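Local coordinates for protein 4-aminobutyrate transaminase (Acinetobacter baumannii, PDB 6WOP) that probably catalyses the pyridoxal-phosphate-dependent transfer of the amino group of 4-aminobutyrate to 2-oxoglutarate, at residues H58-V63 with E317-C322; G138-S143 with V238-Q243; E207-E212 with G354-V359; S244-T249 with K269-G274. All coordinates share one frame; numbering follows the deposited sequence. Where two conformers were deposited one is given.

Contact 1 (H58-V63 with E317-C322)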
loop_
_atom_site.group_PDB
_atom_site.type_symbol
_atom_site.label_atom_id
_atom_site.label_comp_id
_atom_site.label_asym_id
_atom_site.label_seq_id
_atom_site.Cartn_x
_atom_site.Cartn_y
_atom_site.Cartn_z
ATOM N N HIS A 58 36.373 10.934 18.576
ATOM C CA HIS A 58 37.046 10.644 17.306
ATOM C C HIS A 58 38.341 9.874 17.562
ATOM O O HIS A 58 39.182 10.301 18.367
ATOM C CB HIS A 58 37.399 11.937 16.588
ATOM C CG HIS A 58 36.214 12.722 16.082
ATOM N ND1 HIS A 58 35.654 12.511 14.830
ATOM C CD2 HIS A 58 35.536 13.749 16.632
ATOM C CE1 HIS A 58 34.685 13.390 14.635
ATOM N NE2 HIS A 58 34.593 14.154 15.713
ATOM N N ARG A 59 38.521 8.754 16.873
ATOM C CA ARG A 59 39.783 8.006 16.927
ATOM C C ARG A 59 40.212 7.718 18.370
ATOM O O ARG A 59 41.372 7.933 18.744
ATOM C CB ARG A 59 40.893 8.744 16.143
ATOM C CG ARG A 59 40.648 8.774 14.564
ATOM C CD ARG A 59 41.600 9.761 13.847
ATOM N NE ARG A 59 43.007 9.452 14.184
ATOM C CZ ARG A 59 43.830 10.281 14.818
ATOM N NH1 ARG A 59 43.421 11.517 15.152
ATOM N NH2 ARG A 59 45.056 9.866 15.111
ATOM N N HIS A 60 39.270 7.209 19.184
ATOM C CA HIS A 60 39.656 6.756 20.510
ATOM C C HIS A 60 40.806 5.762 20.376
ATOM O O HIS A 60 40.728 4.840 19.542
ATOM C CB HIS A 60 38.448 6.110 21.206
ATOM C CG HIS A 60 38.710 5.704 22.613
ATOM N ND1 HIS A 60 39.473 4.606 22.926
ATOM C CD2 HIS A 60 38.311 6.246 23.793
ATOM C CE1 HIS A 60 39.538 4.485 24.245
ATOM N NE2 HIS A 60 38.820 5.452 24.790
ATOM N N PRO A 61 41.886 5.908 21.171
ATOM C CA PRO A 61 43.072 5.059 20.963
ATOM C C PRO A 61 42.794 3.575 21.011
ATOM O O PRO A 61 43.415 2.815 20.250
ATOM C CB PRO A 61 43.998 5.464 22.101
ATOM C CG PRO A 61 43.565 6.840 22.497
ATOM C CD PRO A 61 42.091 6.905 22.246
ATOM N N LYS A 62 41.927 3.117 21.909
ATOM C CA LYS A 62 41.605 1.704 21.998
ATOM C C LYS A 62 40.878 1.211 20.746
ATOM O O LYS A 62 41.061 0.062 20.331
ATOM C CB LYS A 62 40.764 1.424 23.248
ATOM C CG LYS A 62 41.576 1.692 24.506
ATOM C CD LYS A 62 42.174 0.445 25.086
ATOM C CE LYS A 62 42.746 0.667 26.457
ATOM N NZ LYS A 62 44.061 -0.009 26.602
ATOM N N VAL A 63 39.878 1.980 20.339
ATOM C CA VAL A 63 39.138 1.660 19.131
ATOM C C VAL A 63 40.084 1.533 17.933
ATOM O O VAL A 63 40.030 0.553 17.154
ATOM C CB VAL A 63 38.049 2.717 18.891
ATOM C CG1 VAL A 63 37.316 2.368 17.592
ATOM C CG2 VAL A 63 37.052 2.765 20.083
ATOM N N GLU A 317 33.145 0.917 29.858
ATOM C CA GLU A 317 33.169 0.341 31.203
ATOM C C GLU A 317 34.490 0.601 31.911
ATOM O O GLU A 317 34.510 0.847 33.126
ATOM C CB GLU A 317 32.876 -1.145 31.111
ATOM C CG GLU A 317 31.451 -1.328 30.460
ATOM C CD GLU A 317 30.957 -2.770 30.421
ATOM O OE1 GLU A 317 31.805 -3.687 30.561
ATOM O OE2 GLU A 317 29.718 -2.999 30.261
ATOM N N GLU A 318 35.587 0.604 31.154
ATOM C CA GLU A 318 36.895 0.858 31.754
ATOM C C GLU A 318 37.059 2.321 32.128
ATOM O O GLU A 318 37.715 2.637 33.122
ATOM C CB GLU A 318 38.017 0.423 30.796
ATOM C CG GLU A 318 39.418 0.854 31.230
ATOM C CD GLU A 318 39.880 0.210 32.513
ATOM O OE1 GLU A 318 40.792 0.771 33.167
ATOM O OE2 GLU A 318 39.341 -0.857 32.876
ATOM N N GLU A 319 36.497 3.229 31.342
ATOM C CA GLU A 319 36.647 4.658 31.559
ATOM C C GLU A 319 35.447 5.257 32.264
ATOM O O GLU A 319 35.389 6.474 32.427
ATOM C CB GLU A 319 36.910 5.344 30.202
ATOM C CG GLU A 319 38.181 4.701 29.593
ATOM C CD GLU A 319 38.566 5.210 28.193
ATOM O OE1 GLU A 319 38.034 6.245 27.768
ATOM O OE2 GLU A 319 39.457 4.587 27.571
ATOM N N ASN A 320 34.487 4.425 32.694
ATOM C CA ASN A 320 33.340 4.900 33.469
ATOM C C ASN A 320 32.608 6.013 32.730
ATOM O O ASN A 320 32.322 7.078 33.288
ATOM C CB ASN A 320 33.777 5.407 34.854
ATOM C CG ASN A 320 34.414 4.348 35.683
ATOM O OD1 ASN A 320 33.855 3.276 35.867
ATOM N ND2 ASN A 320 35.594 4.645 36.212
ATOM N N LEU A 321 32.321 5.777 31.464
ATOM C CA LEU A 321 31.715 6.823 30.665
ATOM C C LEU A 321 30.223 7.028 30.944
ATOM O O LEU A 321 29.733 8.131 30.674
ATOM C CB LEU A 321 31.915 6.550 29.167
ATOM C CG LEU A 321 33.369 6.617 28.705
ATOM C CD1 LEU A 321 33.437 6.472 27.165
ATOM C CD2 LEU A 321 34.151 7.856 29.185
ATOM N N CYS A 322 29.499 6.034 31.484
ATOM C CA CYS A 322 28.161 6.331 32.011
ATOM C C CYS A 322 28.239 7.393 33.110
ATOM O O CYS A 322 27.496 8.387 33.087
ATOM C CB CYS A 322 27.485 5.059 32.538
ATOM S SG CYS A 322 26.616 4.135 31.178
#
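The N-cap of helix 61-71 is also the site of a His-carboxylate hydrogen bond, for the capping residue His60 meets Glu319 at the turn that joins helix 303-318 to helix 321-342. The imidazole works at both nitrogens. ND1 of His60 accepts from the backbone N of Lys62 at 3.0 Å, capping that N-H in the first turn of helix 61-71. On the ring's far side, NE2 donates a forked bond into the carboxylate. Its straighter arm runs from His60 NE2 to Glu319 OE1 (3.2 Å, 167°), while the shorter arm, from His60 NE2 to Glu319 OE2 (3.0 Å), is more bent. Both oxygens lie almost in the ring plane and are met on their syn sides, with NE2 tilted out of the carboxylate plane; the two planes are 24° apart. With CG anti to the backbone N (chi1 -176°), the imidazole is sent toward the other helix pair, and Glu319 reaches back from the opposite direction on an extended chain. Ala315 of helix 303-318 packs against His60, and Thr398 against Glu319. CD of Pro61 lies over one face of the His60 imidazole, 3.4 Å above its plane and offset toward the rim.

Contact 2 (G138-S143 with V238-Q243)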
loop_
_atom_site.group_PDB
_atom_site.type_symbol
_atom_site.label_atom_id
_atom_site.label_comp_id
_atom_site.label_asym_id
_atom_site.label_seq_id
_atom_site.Cartn_x
_atom_site.Cartn_y
_atom_site.Cartn_z
ATOM N N GLY A 138 9.188 11.320 15.755
ATOM C CA GLY A 138 10.124 10.218 15.852
ATOM C C GLY A 138 11.005 10.201 14.614
ATOM O O GLY A 138 10.593 10.641 13.530
ATOM N N PHE A 139 12.264 9.751 14.762
ATOM C CA PHE A 139 13.096 9.656 13.565
ATOM C C PHE A 139 13.730 8.281 13.517
ATOM O O PHE A 139 14.406 7.890 14.473
ATOM C CB PHE A 139 14.194 10.722 13.494
ATOM C CG PHE A 139 14.989 10.619 12.208
ATOM C CD1 PHE A 139 16.088 9.748 12.130
ATOM C CD2 PHE A 139 14.638 11.350 11.085
ATOM C CE1 PHE A 139 16.799 9.598 10.945
ATOM C CE2 PHE A 139 15.381 11.217 9.900
ATOM C CZ PHE A 139 16.431 10.320 9.828
ATOM N N HIS A 140 13.560 7.562 12.388
ATOM C CA HIS A 140 13.918 6.146 12.334
ATOM C C HIS A 140 14.720 5.744 11.113
ATOM O O HIS A 140 15.193 4.607 11.073
ATOM C CB HIS A 140 12.614 5.279 12.410
ATOM C CG HIS A 140 11.852 5.500 13.681
ATOM N ND1 HIS A 140 12.406 5.253 14.928
ATOM C CD2 HIS A 140 10.620 6.058 13.909
ATOM C CE1 HIS A 140 11.519 5.592 15.860
ATOM N NE2 HIS A 140 10.424 6.081 15.270
ATOM N N GLY A 141 14.898 6.625 10.127
ATOM C CA GLY A 141 15.771 6.298 9.000
ATOM C C GLY A 141 15.195 6.815 7.692
ATOM O O GLY A 141 14.102 7.396 7.675
ATOM N N ARG A 142 15.903 6.569 6.580
ATOM C CA ARG A 142 15.576 7.191 5.315
ATOM C C ARG A 142 15.177 6.180 4.242
ATOM O O ARG A 142 15.131 6.536 3.066
ATOM C CB ARG A 142 16.784 8.014 4.865
ATOM C CG ARG A 142 17.029 9.239 5.730
ATOM C CD ARG A 142 18.313 9.971 5.156
ATOM N NE ARG A 142 18.637 11.213 5.869
ATOM C CZ ARG A 142 18.160 12.401 5.487
ATOM N NH1 ARG A 142 17.294 12.484 4.435
ATOM N NH2 ARG A 142 18.546 13.502 6.151
ATOM N N SER A 143 14.926 4.922 4.605
ATOM C CA SER A 143 14.356 3.906 3.732
ATOM C C SER A 143 12.868 4.268 3.521
ATOM O O SER A 143 12.318 5.166 4.180
ATOM C CB SER A 143 14.550 2.506 4.359
ATOM O OG SER A 143 13.531 2.295 5.344
ATOM N N VAL A 238 9.086 -1.948 20.790
ATOM C CA VAL A 238 10.449 -1.794 20.267
ATOM C C VAL A 238 11.021 -0.476 20.766
ATOM O O VAL A 238 10.434 0.578 20.522
ATOM C CB VAL A 238 10.457 -1.802 18.741
ATOM C CG1 VAL A 238 11.934 -1.679 18.213
ATOM C CG2 VAL A 238 9.789 -3.116 18.244
ATOM N N ALA A 239 12.173 -0.509 21.417
ATOM C CA ALA A 239 12.880 0.703 21.834
ATOM C C ALA A 239 13.932 1.021 20.793
ATOM O O ALA A 239 14.823 0.212 20.576
ATOM C CB ALA A 239 13.570 0.481 23.190
ATOM N N ASP A 240 13.841 2.178 20.140
ATOM C CA ASP A 240 14.862 2.565 19.148
ATOM C C ASP A 240 15.928 3.375 19.881
ATOM O O ASP A 240 15.725 4.546 20.211
ATOM C CB ASP A 240 14.232 3.360 18.009
ATOM C CG ASP A 240 15.262 3.813 16.951
ATOM O OD1 ASP A 240 16.469 3.448 17.031
ATOM O OD2 ASP A 240 14.862 4.536 16.051
ATOM N N GLU A 241 17.069 2.732 20.172
ATOM C CA GLU A 241 18.195 3.364 20.833
ATOM C C GLU A 241 19.356 3.640 19.879
ATOM O O GLU A 241 20.522 3.681 20.295
ATOM C CB GLU A 241 18.655 2.482 21.984
ATOM C CG GLU A 241 17.576 2.352 23.041
ATOM C CD GLU A 241 18.047 2.688 24.400
ATOM O OE1 GLU A 241 18.928 3.572 24.573
ATOM O OE2 GLU A 241 17.491 2.054 25.340
ATOM N N VAL A 242 19.060 3.863 18.588
ATOM C CA VAL A 242 20.148 4.195 17.664
ATOM C C VAL A 242 20.899 5.437 18.137
ATOM O O VAL A 242 22.140 5.453 18.147
ATOM C CB VAL A 242 19.578 4.376 16.248
ATOM C CG1 VAL A 242 20.592 5.106 15.413
ATOM C CG2 VAL A 242 19.240 3.022 15.686
ATOM N N GLN A 243 20.178 6.465 18.616
ATOM C CA GLN A 243 20.824 7.697 19.122
ATOM C C GLN A 243 21.053 7.719 20.633
ATOM O O GLN A 243 22.051 8.292 21.094
ATOM C CB GLN A 243 20.000 8.935 18.705
ATOM C CG GLN A 243 20.790 10.263 18.825
ATOM C CD GLN A 243 20.282 11.407 17.957
ATOM O OE1 GLN A 243 20.444 12.581 18.334
ATOM N NE2 GLN A 243 19.676 11.087 16.797
HETATM O O HOH W 1 16.741 6.218 14.918
#
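His140 and Asp240 are joined by a direct hydrogen bond, the first of several polar links that converge on one buried carboxylate. His140 ND1 donates to Asp240 OD2 over 2.8 Å at 157°. The oxygen sits close to the plane of the imidazole, at its edge, and uses the anti lone pair, the one directed away from OD1; the ring and carboxylate planes are 33° apart. Asp240 CG lies anti to the backbone N (chi1 179°), which carries the carboxylate toward His140.

A water adds a second, indirect link. It donates to Phe139 O at 2.9 Å and to Asp240 OD2 at 2.8 Å, bridging two acceptors that could not bond to each other. OD2 therefore accepts two hydrogen bonds, from the ring N-H and from the water.

Bonds within and beside the strand hold the other oxygen. Asp240 lies on strand 236-240, in the mixed seven-stranded sheet of the large domain of a fold-type-I aminotransferase. In relatives of this fold the cofactor sits at the C-terminal ends of the parallel strands, and an aspartate in this position probably faces its pyridine nitrogen. The backbone N of Val242 donates to Asp240 OD1 at 3.1 Å, an Asx turn at Asp240, and Thr266 OG1 bonds to the same oxygen.

Apolar packing follows: Val116 of helix 112-127 touches both residues, and Val205 of strand 201-206 lies against the imidazole.

Contact 3 (E207-E212 with G354-V359)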
loop_
_atom_site.group_PDB
_atom_site.type_symbol
_atom_site.label_atom_id
_atom_site.label_comp_id
_atom_site.label_asym_id
_atom_site.label_seq_id
_atom_site.Cartn_x
_atom_site.Cartn_y
_atom_site.Cartn_z
ATOM N N GLU A 207 11.453 5.969 20.368
ATOM C CA GLU A 207 12.734 6.330 20.984
ATOM C C GLU A 207 12.500 6.641 22.453
ATOM O O GLU A 207 11.689 7.535 22.756
ATOM C CB GLU A 207 13.295 7.556 20.270
ATOM C CG GLU A 207 13.673 7.336 18.802
ATOM C CD GLU A 207 13.683 8.644 18.048
ATOM O OE1 GLU A 207 12.601 9.007 17.470
ATOM O OE2 GLU A 207 14.767 9.301 18.061
ATOM N N PRO A 208 13.173 5.953 23.400
ATOM C CA PRO A 208 13.062 6.373 24.814
ATOM C C PRO A 208 13.475 7.821 25.016
ATOM O O PRO A 208 12.993 8.461 25.951
ATOM C CB PRO A 208 14.021 5.444 25.585
ATOM C CG PRO A 208 14.454 4.372 24.645
ATOM C CD PRO A 208 14.107 4.817 23.193
ATOM N N VAL A 209 14.357 8.378 24.183
ATOM C CA VAL A 209 14.621 9.817 24.164
ATOM C C VAL A 209 14.568 10.228 22.690
ATOM O O VAL A 209 15.476 9.889 21.927
ATOM C CB VAL A 209 16.003 10.186 24.764
ATOM C CG1 VAL A 209 16.087 11.674 24.833
ATOM C CG2 VAL A 209 16.235 9.588 26.207
ATOM N N GLN A 210 13.529 10.948 22.255
ATOM C CA GLN A 210 13.493 11.249 20.813
ATOM C C GLN A 210 14.702 12.093 20.458
ATOM O O GLN A 210 15.049 13.009 21.193
ATOM C CB GLN A 210 12.246 12.032 20.417
ATOM C CG GLN A 210 11.004 11.232 20.553
ATOM C CD GLN A 210 9.827 11.959 19.932
ATOM O OE1 GLN A 210 9.567 13.181 20.233
ATOM N NE2 GLN A 210 9.079 11.235 19.105
ATOM N N GLY A 211 15.335 11.771 19.333
ATOM C CA GLY A 211 16.634 12.355 18.974
ATOM C C GLY A 211 16.453 13.603 18.118
ATOM O O GLY A 211 16.391 14.727 18.617
ATOM N N GLU A 212 16.353 13.406 16.810
ATOM C CA GLU A 212 16.071 14.527 15.925
ATOM C C GLU A 212 14.825 15.287 16.363
ATOM O O GLU A 212 14.718 16.483 16.102
ATOM C CB GLU A 212 15.915 14.015 14.489
ATOM C CG GLU A 212 17.018 13.040 14.040
ATOM C CD GLU A 212 18.461 13.624 14.074
ATOM O OE1 GLU A 212 18.679 14.766 13.603
ATOM O OE2 GLU A 212 19.367 12.912 14.545
ATOM N N GLY A 354 21.075 12.195 31.449
ATOM C CA GLY A 354 22.502 11.915 31.298
ATOM C C GLY A 354 23.144 13.036 30.498
ATOM O O GLY A 354 23.006 14.223 30.822
ATOM N N SER A 355 23.836 12.657 29.425
ATOM C CA SER A 355 24.370 13.690 28.543
ATOM C C SER A 355 23.671 13.671 27.199
ATOM O O SER A 355 24.191 14.213 26.231
ATOM C CB SER A 355 25.896 13.546 28.368
ATOM O OG SER A 355 26.603 14.194 29.457
ATOM N N MET A 356 22.398 13.250 27.209
ATOM C CA MET A 356 21.464 13.582 26.143
ATOM C C MET A 356 20.727 14.830 26.628
ATOM O O MET A 356 19.694 14.733 27.307
ATOM C CB MET A 356 20.519 12.422 25.848
ATOM C CG MET A 356 20.394 12.159 24.396
ATOM S SD MET A 356 19.534 10.667 24.045
ATOM C CE MET A 356 19.075 11.065 22.382
ATOM N N VAL A 357 21.305 16.010 26.319
ATOM C CA VAL A 357 20.861 17.312 26.821
ATOM C C VAL A 357 20.557 18.233 25.651
ATOM O O VAL A 357 21.309 18.266 24.667
ATOM C CB VAL A 357 21.926 17.993 27.728
ATOM C CG1 VAL A 357 21.383 19.364 28.300
ATOM C CG2 VAL A 357 22.351 17.084 28.835
ATOM N N ALA A 358 19.500 19.039 25.798
ATOM C CA ALA A 358 19.118 20.007 24.779
ATOM C C ALA A 358 18.554 21.254 25.437
ATOM O O ALA A 358 17.941 21.179 26.501
ATOM C CB ALA A 358 18.064 19.437 23.830
ATOM N N VAL A 359 18.678 22.390 24.745
ATOM C CA VAL A 359 18.050 23.646 25.153
ATOM C C VAL A 359 17.128 24.118 24.024
ATOM O O VAL A 359 17.512 24.098 22.849
ATOM C CB VAL A 359 19.078 24.720 25.520
ATOM C CG1 VAL A 359 19.893 25.161 24.306
ATOM C CG2 VAL A 359 18.367 25.904 26.201
#
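Met356 and Val209 carry most of this contact, an apolar junction between two sheets of the fold-type-I aminotransferase fold. Met356 begins strand 356-361 of the mixed sheet that includes strands 347-353 and 390-393, whereas Val209 belongs to the short, weakly bonded strand 209-210, antiparallel to 216-217. No hydrogen bond crosses between the segments; the join is apolar packing, made mainly by the two side chains.

The methionine does the reaching. Its first torsion is unusual, chi1 -134° lying away from the staggered positions, but beyond CG the chain is extended and delivers the thioether to the isopropyl group. Met356 SD rests 3.6 Å from Val209 CB and 3.7 Å from Val209 CG1. The thioether runs past the isopropyl group, the two side chains pointing opposite ways, so the terminal methyl passes the branch and approaches the backbone behind it, with Met356 CE 3.8 Å from Val209 O. Phe215 packs against the same methionine, and Leu353 of strand 347-353 against Val209.

Gly211 is the third participant. Its CA lies 4.4 Å from Met356 CE, where the methyl meets main chain instead of a side chain. The position of Gly211 is fixed in turn by Glu207, whose other oxygen, OE1, binds Phe139 N. Gly211 N donates to Glu207 OE2 over 2.8 Å, approaching from above the carboxylate plane, 46° out of it.

Contact 4 (S244-T249 with K269-G274)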
loop_
_atom_site.group_PDB
_atom_site.type_symbol
_atom_site.label_atom_id
_atom_site.label_comp_id
_atom_site.label_asym_id
_atom_site.label_seq_id
_atom_site.Cartn_x
_atom_site.Cartn_y
_atom_site.Cartn_z
ATOM N N SER A 244 20.209 7.084 21.439
ATOM C CA SER A 244 20.252 7.113 22.914
ATOM C C SER A 244 21.236 6.127 23.536
ATOM O O SER A 244 21.437 6.177 24.753
ATOM C CB SER A 244 18.864 6.791 23.471
ATOM O OG SER A 244 18.408 5.570 22.925
ATOM N N GLY A 245 21.717 5.140 22.760
ATOM C CA GLY A 245 22.453 3.997 23.287
ATOM C C GLY A 245 23.915 4.299 23.560
ATOM O O GLY A 245 24.414 5.403 23.310
ATOM N N PHE A 246 24.589 3.293 24.132
ATOM C CA PHE A 246 26.033 3.330 24.409
ATOM C C PHE A 246 26.440 4.571 25.202
ATOM O O PHE A 246 27.325 5.348 24.807
ATOM C CB PHE A 246 26.795 3.150 23.091
ATOM C CG PHE A 246 26.540 1.815 22.592
ATOM C CD1 PHE A 246 27.236 0.778 23.139
ATOM C CD2 PHE A 246 25.433 1.565 21.814
ATOM C CE1 PHE A 246 26.950 -0.514 22.847
ATOM C CE2 PHE A 246 25.098 0.261 21.511
ATOM C CZ PHE A 246 25.889 -0.778 22.013
ATOM N N ALA A 247 25.803 4.674 26.380
ATOM C CA ALA A 247 26.188 5.472 27.557
ATOM C C ALA A 247 25.741 6.928 27.457
ATOM O O ALA A 247 25.940 7.685 28.427
ATOM C CB ALA A 247 27.692 5.423 27.825
ATOM N N ARG A 248 25.091 7.336 26.371
ATOM C CA ARG A 248 24.692 8.744 26.212
ATOM C C ARG A 248 23.875 9.264 27.390
ATOM O O ARG A 248 24.044 10.406 27.825
ATOM C CB ARG A 248 23.883 8.906 24.919
ATOM C CG ARG A 248 23.717 10.327 24.431
ATOM C CD ARG A 248 25.041 10.821 23.794
ATOM N NE ARG A 248 25.351 12.139 24.279
ATOM C CZ ARG A 248 26.535 12.709 24.104
ATOM N NH1 ARG A 248 27.513 12.051 23.441
ATOM N NH2 ARG A 248 26.762 13.911 24.631
ATOM N N THR A 249 22.987 8.440 27.931
ATOM C CA THR A 249 22.027 8.910 28.927
ATOM C C THR A 249 22.489 8.591 30.328
ATOM O O THR A 249 21.721 8.763 31.269
ATOM C CB THR A 249 20.649 8.283 28.708
ATOM O OG1 THR A 249 20.727 6.864 28.960
ATOM C CG2 THR A 249 20.176 8.583 27.292
ATOM N N LYS A 269 25.138 3.875 15.516
ATOM C CA LYS A 269 25.889 5.081 15.848
ATOM C C LYS A 269 27.032 4.758 16.811
ATOM O O LYS A 269 28.040 4.188 16.391
ATOM C CB LYS A 269 24.937 6.157 16.392
ATOM C CG LYS A 269 24.045 6.787 15.241
ATOM C CD LYS A 269 23.221 7.927 15.780
ATOM C CE LYS A 269 22.340 8.569 14.691
ATOM N NZ LYS A 269 22.902 9.816 14.271
ATOM N N SER A 270 26.897 5.102 18.101
ATOM C CA SER A 270 28.104 4.981 18.909
ATOM C C SER A 270 28.458 3.531 19.240
ATOM O O SER A 270 29.584 3.289 19.698
ATOM C CB SER A 270 27.960 5.814 20.181
ATOM O OG SER A 270 28.377 7.154 19.949
ATOM N N LEU A 271 27.578 2.554 18.931
ATOM C CA LEU A 271 27.945 1.132 18.962
ATOM C C LEU A 271 29.325 0.955 18.321
ATOM O O LEU A 271 30.168 0.236 18.847
ATOM C CB LEU A 271 26.908 0.290 18.186
ATOM C CG LEU A 271 27.294 -1.165 17.935
ATOM C CD1 LEU A 271 27.399 -2.008 19.220
ATOM C CD2 LEU A 271 26.197 -1.862 16.955
ATOM N N GLY A 272 29.564 1.600 17.194
ATOM C CA GLY A 272 30.742 1.339 16.373
ATOM C C GLY A 272 31.848 2.368 16.574
ATOM O O GLY A 272 32.923 2.252 15.941
ATOM N N GLY A 273 31.597 3.375 17.406
ATOM C CA GLY A 273 32.645 4.391 17.708
ATOM C C GLY A 273 33.247 5.073 16.492
ATOM O O GLY A 273 34.412 5.509 16.537
ATOM N N GLY A 274 32.475 5.258 15.440
ATOM C CA GLY A 274 32.999 5.860 14.238
ATOM C C GLY A 274 33.166 4.909 13.048
ATOM O O GLY A 274 33.809 5.312 12.047
#
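Ser270 OG, on a residue whose CB packs 4.1 Å from Phe246 CB, is gripped by two backbone groups, Ala52 O and Asn55 N. Asn55 also holds the opposite segment, its ND2 bonding to Phe246 O. Phe246 and Ala247 form the centre of a type I' beta turn from Gly245 to Arg248, and the positive phi of Phe246 (53°) is part of that turn. The benzyl group and the Leu271 side chain run alongside in the same direction. Leu271 CA stands over the middle of the ring, 3.8 Å from the Phe246 centroid and 12° off its normal, a CH-pi contact. Leu271 CB lies 3.8 Å from Phe246 CE2. With CG of Leu271 anti to the backbone N (chi1 170°), the branch closes tightly on the ring's far end, Leu271 CD1 3.4 Å from Phe246 CZ. Residues 270-272 hold their 3-10 form helped by Gly272 N bonding to Lys269 O, 3.1 Å. Helix 303-318 supplies further apolar cover, Ile316 against Phe246 and Ala309 against Leu271. Gly274 O bonds to Thr75 OG1 of the second subunit. The arrangement joins the loops that follow strands 236-240 and 264-267, neighbours in the central sheet of the fold-type-I large domain.

The centres of contacts 2, 3 and 4 lie about 13 Å from one another; contact 1 is about 11 Å from contact 4 but 21 and 24 Å from contacts 3 and 2. Along the sequence contact 2 closes before contact 4 opens, both between the segments of contact 1. Contact 3 alternates with contacts 1 and 2, and its segments enclose contact 4. The chain runs from strand 236-240 of contact 2 through residues 241-243 into the turn of contact 4, where Arg248 O receives Ser355 N of contact 3. Cys322 packs on Ala247, tying contacts 1 and 4. The large-domain sheet is thus linked to the sheet containing strand 356-361 and to helix 321-342.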